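Local coordinates for protein proline dehydrogenase (Bradyrhizobium japonicum USDA 110, PDB 3HAZ) that probably oxidises L-proline to L-glutamate in two steps, pairing an FAD-dependent proline dehydrogenase with an NAD-dependent 1-pyrroline-5-carboxylate dehydrogenase in one polypeptide, at residues L289-I294 and F309-Q314; E738-I743 and A759-I764; E900-V905 and E929-R934. One frame throughout, in Å; residues are numbered along the deposited sequence.

Contact 1 of 3, residues L289-I294 and F309-Q314. With FAD (flavin-adenine dinucleotide), chain C.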
loop_
_atom_site.group_PDB
_atom_site.type_symbol
_atom_site.label_atom_id
_atom_site.label_comp_id
_atom_site.label_asym_id
_atom_site.label_seq_id
_atom_site.Cartn_x
_atom_site.Cartn_y
_atom_site.Cartn_z
ATOM N N LEU A 289 8.183 50.528 10.161
ATOM C CA LEU A 289 8.046 51.541 11.198
ATOM C C LEU A 289 9.409 51.848 11.806
ATOM O O LEU A 289 9.749 53.005 12.044
ATOM C CB LEU A 289 7.067 51.073 12.280
ATOM C CG LEU A 289 6.781 52.075 13.404
ATOM C CD1 LEU A 289 6.197 53.382 12.853
ATOM C CD2 LEU A 289 5.858 51.457 14.442
ATOM N N SER A 290 10.203 50.809 12.036
ATOM C CA SER A 290 11.521 50.999 12.633
ATOM C C SER A 290 12.419 51.853 11.735
ATOM O O SER A 290 13.142 52.729 12.214
ATOM C CB SER A 290 12.184 49.649 12.917
ATOM O OG SER A 290 12.700 49.079 11.726
ATOM N N LEU A 291 12.382 51.586 10.435
ATOM C CA LEU A 291 13.169 52.357 9.480
ATOM C C LEU A 291 12.717 53.824 9.430
ATOM O O LEU A 291 13.538 54.727 9.265
ATOM C CB LEU A 291 13.122 51.707 8.089
ATOM C CG LEU A 291 13.837 50.346 7.987
ATOM C CD1 LEU A 291 13.648 49.688 6.624
ATOM C CD2 LEU A 291 15.320 50.489 8.295
ATOM N N ASP A 292 11.416 54.059 9.583
ATOM C CA ASP A 292 10.892 55.428 9.649
ATOM C C ASP A 292 11.475 56.150 10.858
ATOM O O ASP A 292 11.922 57.289 10.762
ATOM C CB ASP A 292 9.372 55.419 9.789
ATOM C CG ASP A 292 8.666 54.985 8.521
ATOM O OD1 ASP A 292 9.280 55.052 7.432
ATOM O OD2 ASP A 292 7.492 54.573 8.623
ATOM N N VAL A 293 11.444 55.480 12.005
ATOM C CA VAL A 293 11.949 56.059 13.239
ATOM C C VAL A 293 13.455 56.293 13.127
ATOM O O VAL A 293 13.954 57.370 13.461
ATOM C CB VAL A 293 11.631 55.151 14.440
ATOM C CG1 VAL A 293 12.468 55.541 15.663
ATOM C CG2 VAL A 293 10.139 55.197 14.745
ATOM N N ILE A 294 14.167 55.288 12.627
ATOM C CA ILE A 294 15.622 55.360 12.502
ATOM C C ILE A 294 16.064 56.482 11.561
ATOM O O ILE A 294 17.043 57.181 11.837
ATOM C CB ILE A 294 16.211 54.007 12.031
ATOM C CG1 ILE A 294 16.149 52.986 13.167
ATOM C CG2 ILE A 294 17.638 54.164 11.559
ATOM C CD1 ILE A 294 16.553 51.580 12.755
ATOM N N PHE A 309 26.614 55.339 14.922
ATOM C CA PHE A 309 25.194 55.026 14.784
ATOM C C PHE A 309 24.983 53.903 13.786
ATOM O O PHE A 309 25.700 53.801 12.792
ATOM C CB PHE A 309 24.385 56.251 14.357
ATOM C CG PHE A 309 22.898 56.018 14.338
ATOM C CD1 PHE A 309 22.129 56.252 15.469
ATOM C CD2 PHE A 309 22.268 55.562 13.190
ATOM C CE1 PHE A 309 20.763 56.035 15.457
ATOM C CE2 PHE A 309 20.899 55.337 13.176
ATOM C CZ PHE A 309 20.147 55.577 14.309
ATOM N N GLY A 310 23.985 53.066 14.052
ATOM C CA GLY A 310 23.703 51.942 13.184
ATOM C C GLY A 310 22.483 51.128 13.569
ATOM O O GLY A 310 21.741 51.473 14.501
ATOM N N LEU A 311 22.283 50.035 12.840
ATOM C CA LEU A 311 21.114 49.188 13.024
ATOM C C LEU A 311 21.426 47.771 12.576
ATOM O O LEU A 311 22.389 47.533 11.835
ATOM C CB LEU A 311 19.943 49.712 12.202
ATOM C CG LEU A 311 19.915 49.242 10.741
ATOM C CD1 LEU A 311 18.550 49.518 10.114
ATOM C CD2 LEU A 311 21.023 49.896 9.929
ATOM N N ALA A 312 20.597 46.836 13.027
ATOM C CA ALA A 312 20.698 45.447 12.591
ATOM C C ALA A 312 19.750 45.218 11.417
ATOM O O ALA A 312 18.682 45.835 11.343
ATOM C CB ALA A 312 20.364 44.502 13.736
ATOM N N ILE A 313 20.156 44.337 10.507
ATOM C CA ILE A 313 19.346 43.929 9.368
ATOM C C ILE A 313 19.311 42.401 9.310
ATOM O O ILE A 313 20.358 41.746 9.339
ATOM C CB ILE A 313 19.913 44.474 8.047
ATOM C CG1 ILE A 313 20.002 46.005 8.092
ATOM C CG2 ILE A 313 19.052 44.034 6.866
ATOM C CD1 ILE A 313 20.823 46.594 6.952
ATOM N N GLN A 314 18.106 41.842 9.236
ATOM C CA GLN A 314 17.917 40.394 9.286
ATOM C C GLN A 314 17.883 39.773 7.886
ATOM O O GLN A 314 16.950 39.994 7.108
ATOM C CB GLN A 314 16.620 40.058 10.024
ATOM C CG GLN A 314 16.535 40.590 11.454
ATOM C CD GLN A 314 15.120 41.024 11.818
ATOM O OE1 GLN A 314 14.439 41.670 11.021
ATOM N NE2 GLN A 314 14.676 40.671 13.022
HETATM P PA FAD C . 22.854 29.353 12.315
HETATM O O1A FAD C . 22.656 27.924 13.082
HETATM O O2A FAD C . 23.753 29.255 11.166
HETATM O O5B FAD C . 21.404 29.861 11.783
HETATM C C5B FAD C . 20.350 29.911 12.701
HETATM C C4B FAD C . 19.173 30.688 12.095
HETATM O O4B FAD C . 18.806 30.478 10.625
HETATM C C3B FAD C . 18.097 31.283 12.776
HETATM O O3B FAD C . 18.366 32.037 13.945
HETATM C C2B FAD C . 17.222 31.826 11.675
HETATM O O2B FAD C . 17.290 33.218 11.427
HETATM C C1B FAD C . 17.482 30.952 10.501
HETATM N N9A FAD C . 16.627 29.794 10.310
HETATM C C8A FAD C . 16.492 28.676 11.127
HETATM N N7A FAD C . 15.611 27.822 10.519
HETATM C C5A FAD C . 15.202 28.423 9.306
HETATM C C6A FAD C . 14.259 27.979 8.222
HETATM N N6A FAD C . 13.563 26.701 8.320
HETATM N N1A FAD C . 14.055 28.738 7.167
HETATM C C2A FAD C . 14.723 29.972 7.039
HETATM N N3A FAD C . 15.627 30.400 8.083
HETATM C C4A FAD C . 15.838 29.606 9.181
HETATM N N1 FAD C . 18.427 38.755 15.300
HETATM C C2 FAD C . 17.385 39.623 15.084
HETATM O O2 FAD C . 16.224 39.162 14.503
HETATM N N3 FAD C . 17.495 40.991 15.508
HETATM C C4 FAD C . 18.634 41.433 16.121
HETATM O O4 FAD C . 18.767 42.782 16.473
HETATM C C4X FAD C . 19.728 40.527 16.343
HETATM N N5 FAD C . 20.984 40.997 17.004
HETATM C C5X FAD C . 22.049 40.088 17.221
HETATM C C6 FAD C . 23.279 40.551 17.879
HETATM C C7 FAD C . 24.342 39.643 18.089
HETATM C C7M FAD C . 25.600 40.128 18.791
HETATM C C8 FAD C . 24.223 38.235 17.643
HETATM C C8M FAD C . 25.361 37.224 17.863
HETATM C C9 FAD C . 23.045 37.797 17.014
HETATM C C9A FAD C . 21.928 38.734 16.800
HETATM N N10 FAD C . 20.697 38.285 16.146
HETATM C C10 FAD C . 19.615 39.218 15.931
HETATM C "C1'" FAD C . 20.575 36.927 15.525
HETATM C "C2'" FAD C . 19.977 35.814 16.423
HETATM O "O2'" FAD C . 19.992 36.224 17.786
HETATM C "C3'" FAD C . 20.747 34.506 16.181
HETATM O "O3'" FAD C . 21.996 34.543 16.863
HETATM C "C4'" FAD C . 21.009 34.223 14.657
HETATM O "O4'" FAD C . 19.938 34.370 13.791
HETATM C "C5'" FAD C . 21.752 32.879 14.435
HETATM O "O5'" FAD C . 22.476 32.843 13.215
HETATM P P FAD C . 23.852 31.918 13.166
HETATM O O1P FAD C . 24.608 32.127 11.694
HETATM O O2P FAD C . 24.724 32.271 14.292
HETATM O O3P FAD C . 23.387 30.379 13.456
#
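Within the TIM-type barrel of the proline dehydrogenase part, Leu291 and Ile294 of helix 287-298 pack on Phe309 and Leu311 of strand 309-314, the returning strand of a beta-alpha-beta unit that starts with strand 276-279. The two segments run almost antiparallel (172°), with their axes 10.8 Å apart, a spacing filled by branched aliphatic chains and the ring of Phe309. Leu311 reaches the helix mainly with its CD1 branch, which lies 3.8 Å from Leu291 CD2 and also touches Ile294 CD1, each partner crossing it at about a right angle; Ile294 CD1 meets Leu311 CB too. Ile294 uses both of its arms. Because CG1 stands anti to the carbonyl carbon (chi1 -73°), CD1 comes to lie against Leu311, while CG2 meets the edge of the Phe309 ring, 3.8 Å from CE2. Val327 of helix 320-333 also packs on Leu311, so leucine suits a greasy layer shared by successive helices. Farther along, the strand turns to the flavin. Gln314 NE2 donates an almost straight bond to FAD O2, 2.6 Å at 173°, and another to Glu282 O, while OE1 accepts from Gln317. A leucine here would probably leave FAD O2 and Glu282 O without this donor and Gln317 without its acceptor. Ala312, small enough to let the isoalloxazine approach, has its CB 3.6 Å from FAD O4.

Contact 2 of 3, residues E738-I743 and A759-I764. With NAD (nicotinamide-adenine-dinucleotide), chain D.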
loop_
_atom_site.group_PDB
_atom_site.type_symbol
_atom_site.label_atom_id
_atom_site.label_comp_id
_atom_site.label_asym_id
_atom_site.label_seq_id
_atom_site.Cartn_x
_atom_site.Cartn_y
_atom_site.Cartn_z
ATOM N N GLU A 738 -30.984 35.014 29.433
ATOM C CA GLU A 738 -32.361 35.254 29.846
ATOM C C GLU A 738 -33.346 35.086 28.693
ATOM O O GLU A 738 -34.424 34.496 28.851
ATOM C CB GLU A 738 -32.498 36.653 30.458
ATOM N N VAL A 739 -32.987 35.617 27.531
ATOM C CA VAL A 739 -33.847 35.492 26.363
ATOM C C VAL A 739 -33.940 34.029 25.899
ATOM O O VAL A 739 -34.998 33.575 25.468
ATOM C CB VAL A 739 -33.388 36.421 25.219
ATOM C CG1 VAL A 739 -34.100 36.066 23.918
ATOM C CG2 VAL A 739 -33.643 37.881 25.594
ATOM N N ALA A 740 -32.843 33.286 26.017
ATOM C CA ALA A 740 -32.847 31.881 25.624
ATOM C C ALA A 740 -33.877 31.084 26.423
ATOM O O ALA A 740 -34.636 30.297 25.857
ATOM C CB ALA A 740 -31.448 31.267 25.760
ATOM N N ARG A 741 -33.914 31.300 27.734
ATOM C CA ARG A 741 -34.878 30.615 28.593
ATOM C C ARG A 741 -36.311 30.955 28.205
ATOM O O ARG A 741 -37.199 30.103 28.255
ATOM C CB ARG A 741 -34.645 30.970 30.065
ATOM C CG ARG A 741 -33.448 30.277 30.686
ATOM C CD ARG A 741 -33.578 30.246 32.193
ATOM N NE ARG A 741 -33.475 31.583 32.768
ATOM C CZ ARG A 741 -32.321 32.175 33.054
ATOM N NH1 ARG A 741 -31.177 31.544 32.818
ATOM N NH2 ARG A 741 -32.309 33.393 33.569
ATOM N N SER A 742 -36.532 32.209 27.829
ATOM C CA SER A 742 -37.844 32.653 27.385
ATOM C C SER A 742 -38.250 31.924 26.102
ATOM O O SER A 742 -39.384 31.457 25.969
ATOM C CB SER A 742 -37.843 34.169 27.170
ATOM O OG SER A 742 -38.954 34.570 26.383
ATOM N N ILE A 743 -37.314 31.826 25.163
ATOM C CA ILE A 743 -37.547 31.087 23.924
ATOM C C ILE A 743 -37.825 29.620 24.222
ATOM O O ILE A 743 -38.774 29.039 23.698
ATOM C CB ILE A 743 -36.345 31.189 22.966
ATOM C CG1 ILE A 743 -36.339 32.553 22.269
ATOM C CG2 ILE A 743 -36.388 30.063 21.939
ATOM C CD1 ILE A 743 -35.002 32.913 21.640
ATOM N N ALA A 759 -28.765 27.146 21.671
ATOM C CA ALA A 759 -28.696 28.447 22.307
ATOM C C ALA A 759 -27.311 28.695 22.886
ATOM O O ALA A 759 -26.850 27.982 23.782
ATOM C CB ALA A 759 -29.768 28.576 23.392
ATOM N N GLU A 760 -26.649 29.713 22.354
ATOM C CA GLU A 760 -25.327 30.084 22.818
ATOM C C GLU A 760 -25.477 31.412 23.526
ATOM O O GLU A 760 -25.963 32.386 22.951
ATOM C CB GLU A 760 -24.356 30.173 21.639
ATOM C CG GLU A 760 -24.409 28.944 20.726
ATOM C CD GLU A 760 -23.971 27.659 21.428
ATOM O OE1 GLU A 760 -22.757 27.505 21.685
ATOM O OE2 GLU A 760 -24.837 26.801 21.717
ATOM N N THR A 761 -25.097 31.434 24.796
ATOM C CA THR A 761 -25.385 32.579 25.638
ATOM C C THR A 761 -24.101 33.097 26.298
ATOM O O THR A 761 -22.997 32.755 25.871
ATOM C CB THR A 761 -26.507 32.245 26.654
ATOM O OG1 THR A 761 -26.250 30.971 27.253
ATOM C CG2 THR A 761 -27.855 32.162 25.935
ATOM N N GLY A 762 -24.239 33.930 27.320
ATOM C CA GLY A 762 -23.088 34.649 27.837
ATOM C C GLY A 762 -22.099 33.827 28.644
ATOM O O GLY A 762 -22.071 32.596 28.578
ATOM N N GLY A 763 -21.262 34.529 29.400
ATOM C CA GLY A 763 -20.365 33.895 30.341
ATOM C C GLY A 763 -19.809 34.914 31.318
ATOM O O GLY A 763 -19.879 36.117 31.084
ATOM N N ILE A 764 -19.287 34.421 32.433
ATOM C CA ILE A 764 -18.441 35.218 33.309
ATOM C C ILE A 764 -17.073 34.556 33.222
ATOM O O ILE A 764 -16.730 33.677 34.014
ATOM C CB ILE A 764 -18.999 35.269 34.751
ATOM C CG1 ILE A 764 -20.450 35.765 34.722
ATOM C CG2 ILE A 764 -18.131 36.163 35.638
ATOM C CD1 ILE A 764 -21.125 35.869 36.082
HETATM P PA NAD D . -30.158 39.493 23.538
HETATM O O1A NAD D . -30.697 38.275 24.496
HETATM O O2A NAD D . -30.410 40.788 24.191
HETATM O O5B NAD D . -30.995 39.402 22.097
HETATM C C5B NAD D . -30.348 38.855 20.956
HETATM C C4B NAD D . -31.360 38.476 19.865
HETATM O O4B NAD D . -32.600 37.834 20.352
HETATM C C3B NAD D . -31.930 39.689 19.021
HETATM O O3B NAD D . -31.934 39.628 17.628
HETATM C C2B NAD D . -33.210 40.010 19.788
HETATM O O2B NAD D . -34.081 41.013 19.315
HETATM C C1B NAD D . -33.717 38.653 20.019
HETATM N N9A NAD D . -34.706 38.625 21.107
HETATM C C8A NAD D . -34.810 39.483 22.153
HETATM N N7A NAD D . -35.910 39.062 22.957
HETATM C C5A NAD D . -36.473 37.912 22.359
HETATM C C6A NAD D . -37.548 37.106 22.717
HETATM N N6A NAD D . -38.308 37.412 23.918
HETATM N N1A NAD D . -37.883 36.038 21.950
HETATM C C2A NAD D . -37.155 35.751 20.807
HETATM N N3A NAD D . -36.097 36.542 20.453
HETATM C C4A NAD D . -35.755 37.627 21.232
HETATM O O3 NAD D . -28.528 39.293 23.188
HETATM P PN NAD D . -27.651 40.579 22.577
HETATM O O1N NAD D . -27.893 41.913 23.544
HETATM O O2N NAD D . -28.075 40.863 21.204
HETATM O O5D NAD D . -26.025 40.203 22.572
HETATM C C5D NAD D . -25.319 40.114 23.802
HETATM C C4D NAD D . -25.374 38.701 24.420
HETATM O O4D NAD D . -25.256 37.553 23.473
HETATM C C3D NAD D . -24.412 38.310 25.623
HETATM O O3D NAD D . -24.970 37.883 26.842
HETATM C C2D NAD D . -23.426 37.377 24.885
HETATM O O2D NAD D . -22.378 36.723 25.574
HETATM C C1D NAD D . -24.341 36.621 24.011
HETATM N N1N NAD D . -23.555 36.037 22.917
HETATM C C2N NAD D . -23.061 34.726 23.050
HETATM C C3N NAD D . -22.263 34.145 21.974
HETATM C C7N NAD D . -21.732 32.707 22.115
HETATM O O7N NAD D . -21.273 32.166 21.174
HETATM N N7N NAD D . -21.922 31.980 23.354
HETATM C C4N NAD D . -21.973 34.937 20.754
HETATM C C5N NAD D . -22.467 36.237 20.623
HETATM C C6N NAD D . -23.279 36.829 21.710
#
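Ala740 of helix 737-749 meets Ala759 near the end of strand 757-760 and Thr761 just beyond it, in the Rossmann-like NAD-binding part of the aldehyde dehydrogenase unit. Two alanines suit this place because their short side chains let helix and strand come close: Ala740 CB and Ala759 CB are 4.0 Å apart, and the nearest CA atoms, those of the same two residues, only 6.3 Å. Thr761 can be followed outward. Its CB points to the helix and divides there into an apolar and a polar arm. The methyl CG2, placed anti to the carbonyl carbon, touches Ala740 CB at 3.7 Å; the hydroxyl OG1, lying between the backbone N and the carbonyl carbon (chi1 46°), is hydrogen-bonded with Leu961 O. Threonine thus serves both the packing and a neighbouring loop, while its backbone carbonyl takes the cofactor: NAD N7N, the carboxamide nitrogen, donates to Thr761 O at 2.8 Å, with an angle of 160°. Glu760, probably catalytic, turns away from the helix, its CB 3.5 Å from NAD N7N. Gly762 lacks a side chain that would run into the nicotinamide ribose, and its CA comes within 3.2 Å of NAD O2D. At the adenine, Val739 CG1 lies 3.4 Å from NAD C5A, and Ile743 CG1 packs near C2A. The contact closes the beta-alpha-beta unit of strand 730-734, helix 737-749 and strand 757-760: Phe733 of the first strand packs against Ala740, and Ile754 of the second subunit also reaches that alanine.

Contact 3 of 3, residues E900-V905 and E929-R934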
loop_
_atom_site.group_PDB
_atom_site.type_symbol
_atom_site.label_atom_id
_atom_site.label_comp_id
_atom_site.label_asym_id
_atom_site.label_seq_id
_atom_site.Cartn_x
_atom_site.Cartn_y
_atom_site.Cartn_z
ATOM N N GLU A 900 -1.885 28.005 47.694
ATOM C CA GLU A 900 -2.480 26.865 48.377
ATOM C C GLU A 900 -4.007 26.886 48.292
ATOM O O GLU A 900 -4.668 25.932 48.700
ATOM C CB GLU A 900 -2.023 26.804 49.841
ATOM C CG GLU A 900 -2.548 27.930 50.723
ATOM C CD GLU A 900 -1.614 29.133 50.778
ATOM O OE1 GLU A 900 -0.716 29.241 49.909
ATOM O OE2 GLU A 900 -1.783 29.968 51.700
ATOM N N ASN A 901 -4.560 27.966 47.746
ATOM C CA ASN A 901 -6.013 28.125 47.654
ATOM C C ASN A 901 -6.598 28.021 46.248
ATOM O O ASN A 901 -7.703 28.510 46.000
ATOM C CB ASN A 901 -6.443 29.454 48.275
ATOM C CG ASN A 901 -6.435 29.419 49.788
ATOM O OD1 ASN A 901 -6.548 28.353 50.395
ATOM N ND2 ASN A 901 -6.306 30.590 50.408
ATOM N N LEU A 902 -5.875 27.385 45.329
ATOM C CA LEU A 902 -6.392 27.212 43.974
ATOM C C LEU A 902 -7.768 26.541 43.988
ATOM O O LEU A 902 -8.633 26.870 43.176
ATOM C CB LEU A 902 -5.426 26.417 43.097
ATOM C CG LEU A 902 -5.947 26.098 41.688
ATOM C CD1 LEU A 902 -6.099 27.367 40.851
ATOM C CD2 LEU A 902 -5.040 25.107 40.991
ATOM N N GLU A 903 -7.966 25.605 44.912
ATOM C CA GLU A 903 -9.252 24.926 45.038
ATOM C C GLU A 903 -10.376 25.944 45.186
ATOM O O GLU A 903 -11.402 25.858 44.515
ATOM C CB GLU A 903 -9.252 23.981 46.238
ATOM C CG GLU A 903 -10.614 23.355 46.524
ATOM C CD GLU A 903 -11.098 22.472 45.388
ATOM O OE1 GLU A 903 -10.256 22.025 44.579
ATOM O OE2 GLU A 903 -12.318 22.223 45.306
ATOM N N ARG A 904 -10.162 26.906 46.076
ATOM C CA ARG A 904 -11.106 27.992 46.306
ATOM C C ARG A 904 -11.401 28.737 45.006
ATOM O O ARG A 904 -12.552 29.096 44.733
ATOM C CB ARG A 904 -10.540 28.958 47.354
ATOM C CG ARG A 904 -11.581 29.767 48.102
ATOM C CD ARG A 904 -11.096 30.107 49.505
ATOM N NE ARG A 904 -10.487 31.433 49.602
ATOM C CZ ARG A 904 -9.723 31.830 50.616
ATOM N NH1 ARG A 904 -9.219 33.059 50.633
ATOM N NH2 ARG A 904 -9.454 30.995 51.614
ATOM N N VAL A 905 -10.357 28.964 44.209
ATOM C CA VAL A 905 -10.496 29.659 42.933
ATOM C C VAL A 905 -11.369 28.857 41.975
ATOM O O VAL A 905 -12.238 29.405 41.303
ATOM C CB VAL A 905 -9.129 29.888 42.265
ATOM C CG1 VAL A 905 -9.308 30.331 40.813
ATOM C CG2 VAL A 905 -8.307 30.907 43.060
ATOM N N GLU A 929 -2.957 21.079 33.534
ATOM C CA GLU A 929 -3.737 19.871 33.324
ATOM C C GLU A 929 -4.727 19.617 34.456
ATOM O O GLU A 929 -5.821 19.129 34.211
ATOM C CB GLU A 929 -2.828 18.665 33.059
ATOM C CG GLU A 929 -2.202 18.719 31.671
ATOM C CD GLU A 929 -0.964 17.851 31.530
ATOM O OE1 GLU A 929 -0.728 17.000 32.413
ATOM O OE2 GLU A 929 -0.229 18.026 30.530
ATOM N N ALA A 930 -4.354 19.962 35.686
ATOM C CA ALA A 930 -5.277 19.838 36.814
ATOM C C ALA A 930 -6.469 20.784 36.658
ATOM O O ALA A 930 -7.608 20.421 36.957
ATOM C CB ALA A 930 -4.566 20.090 38.129
ATOM N N ILE A 931 -6.205 21.997 36.184
ATOM C CA ILE A 931 -7.279 22.947 35.926
ATOM C C ILE A 931 -8.246 22.438 34.842
ATOM O O ILE A 931 -9.464 22.478 35.019
ATOM C CB ILE A 931 -6.729 24.333 35.554
ATOM C CG1 ILE A 931 -6.021 24.944 36.768
ATOM C CG2 ILE A 931 -7.861 25.230 35.072
ATOM C CD1 ILE A 931 -5.209 26.191 36.468
ATOM N N ILE A 932 -7.696 21.949 33.733
ATOM C CA ILE A 932 -8.507 21.417 32.637
ATOM C C ILE A 932 -9.384 20.258 33.118
ATOM O O ILE A 932 -10.571 20.197 32.804
ATOM C CB ILE A 932 -7.630 20.942 31.462
ATOM C CG1 ILE A 932 -6.944 22.132 30.788
ATOM C CG2 ILE A 932 -8.459 20.159 30.436
ATOM C CD1 ILE A 932 -5.837 21.719 29.820
ATOM N N ASP A 933 -8.787 19.345 33.878
ATOM C CA ASP A 933 -9.503 18.190 34.414
ATOM C C ASP A 933 -10.714 18.625 35.227
ATOM O O ASP A 933 -11.778 18.008 35.163
ATOM C CB ASP A 933 -8.580 17.359 35.312
ATOM C CG ASP A 933 -9.314 16.222 36.015
ATOM O OD1 ASP A 933 -9.576 15.195 35.352
ATOM O OD2 ASP A 933 -9.616 16.350 37.227
ATOM N N ARG A 934 -10.534 19.692 35.992
ATOM C CA ARG A 934 -11.525 20.131 36.965
ATOM C C ARG A 934 -12.719 20.880 36.362
ATOM O O ARG A 934 -13.862 20.664 36.770
ATOM C CB ARG A 934 -10.848 21.001 38.024
ATOM C CG ARG A 934 -11.807 21.697 38.963
ATOM C CD ARG A 934 -12.634 20.697 39.754
ATOM N NE ARG A 934 -13.389 21.358 40.813
ATOM C CZ ARG A 934 -12.942 21.532 42.051
ATOM N NH1 ARG A 934 -13.697 22.154 42.944
ATOM N NH2 ARG A 934 -11.740 21.083 42.393
#
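Leu902 and Ile931 form the buried, apolar side of the contact between helix 902-911 and helix 925-934, and Glu903 with Arg934 a short, directional salt bridge on its partly exposed side. The apolar pair meets at a relaxed distance, 4.3 Å between Leu902 CD2 and Ile931 CG1. Ile931 is nevertheless well packed, because Leu918 and Val920 of strand 917-921 and Ile768 of strand 765-769 lie around it where the helix rests on the sheet; a branched aliphatic chain suits that place. By contrast, the arginine grips the carboxylate end-on with two nitrogens: NH1 gives to Glu903 OE2 at 2.7 Å, NH2 to OE1 at 2.8 Å. The fit is not flat, since the carboxylate and guanidinium planes are 36° apart. Glu903 OE2 lies in the guanidinium plane, whereas OE1 is tilted out of it and receives its N-H on the syn lone pair. Both chains leave their helices with CG opposite the backbone N and then bend at the second torsion (63° in Glu903, 61° in Arg934), which brings the charged ends together across the gap. Long, flexible side chains suit such a partly exposed position. Toward solvent, Arg904 points away from the partner helix. Glu910 forms a second salt bridge, through its OE2 to Arg934 NE. With acidic groups at both NE and the two terminal nitrogens, the guanidinium is probably fixed in its rotation, tying the two helices together.

Along the chain the three contacts follow one another in series, each closing before the next opens. Contact 1 belongs to the parallel barrel of the proline dehydrogenase part; contacts 2 and 3 fall within the aldehyde dehydrogenase part, on different beta-sheets. Segment 759-764 nonetheless leads directly into strand 765-769, whose Ile768 packs against Val905 and Ile931 of contact 3. Contact 1 lies across the chain's centre from both others, with centres about 52 Å from contact 2 and about 46 Å from contact 3. Contacts 2 and 3 are nearer, about 27 Å between centres and about 10 Å between nearest atoms, and both reach the second subunit. The flavin and nucleotide sites are thus housed in separate folds, consistent with two successive reactions.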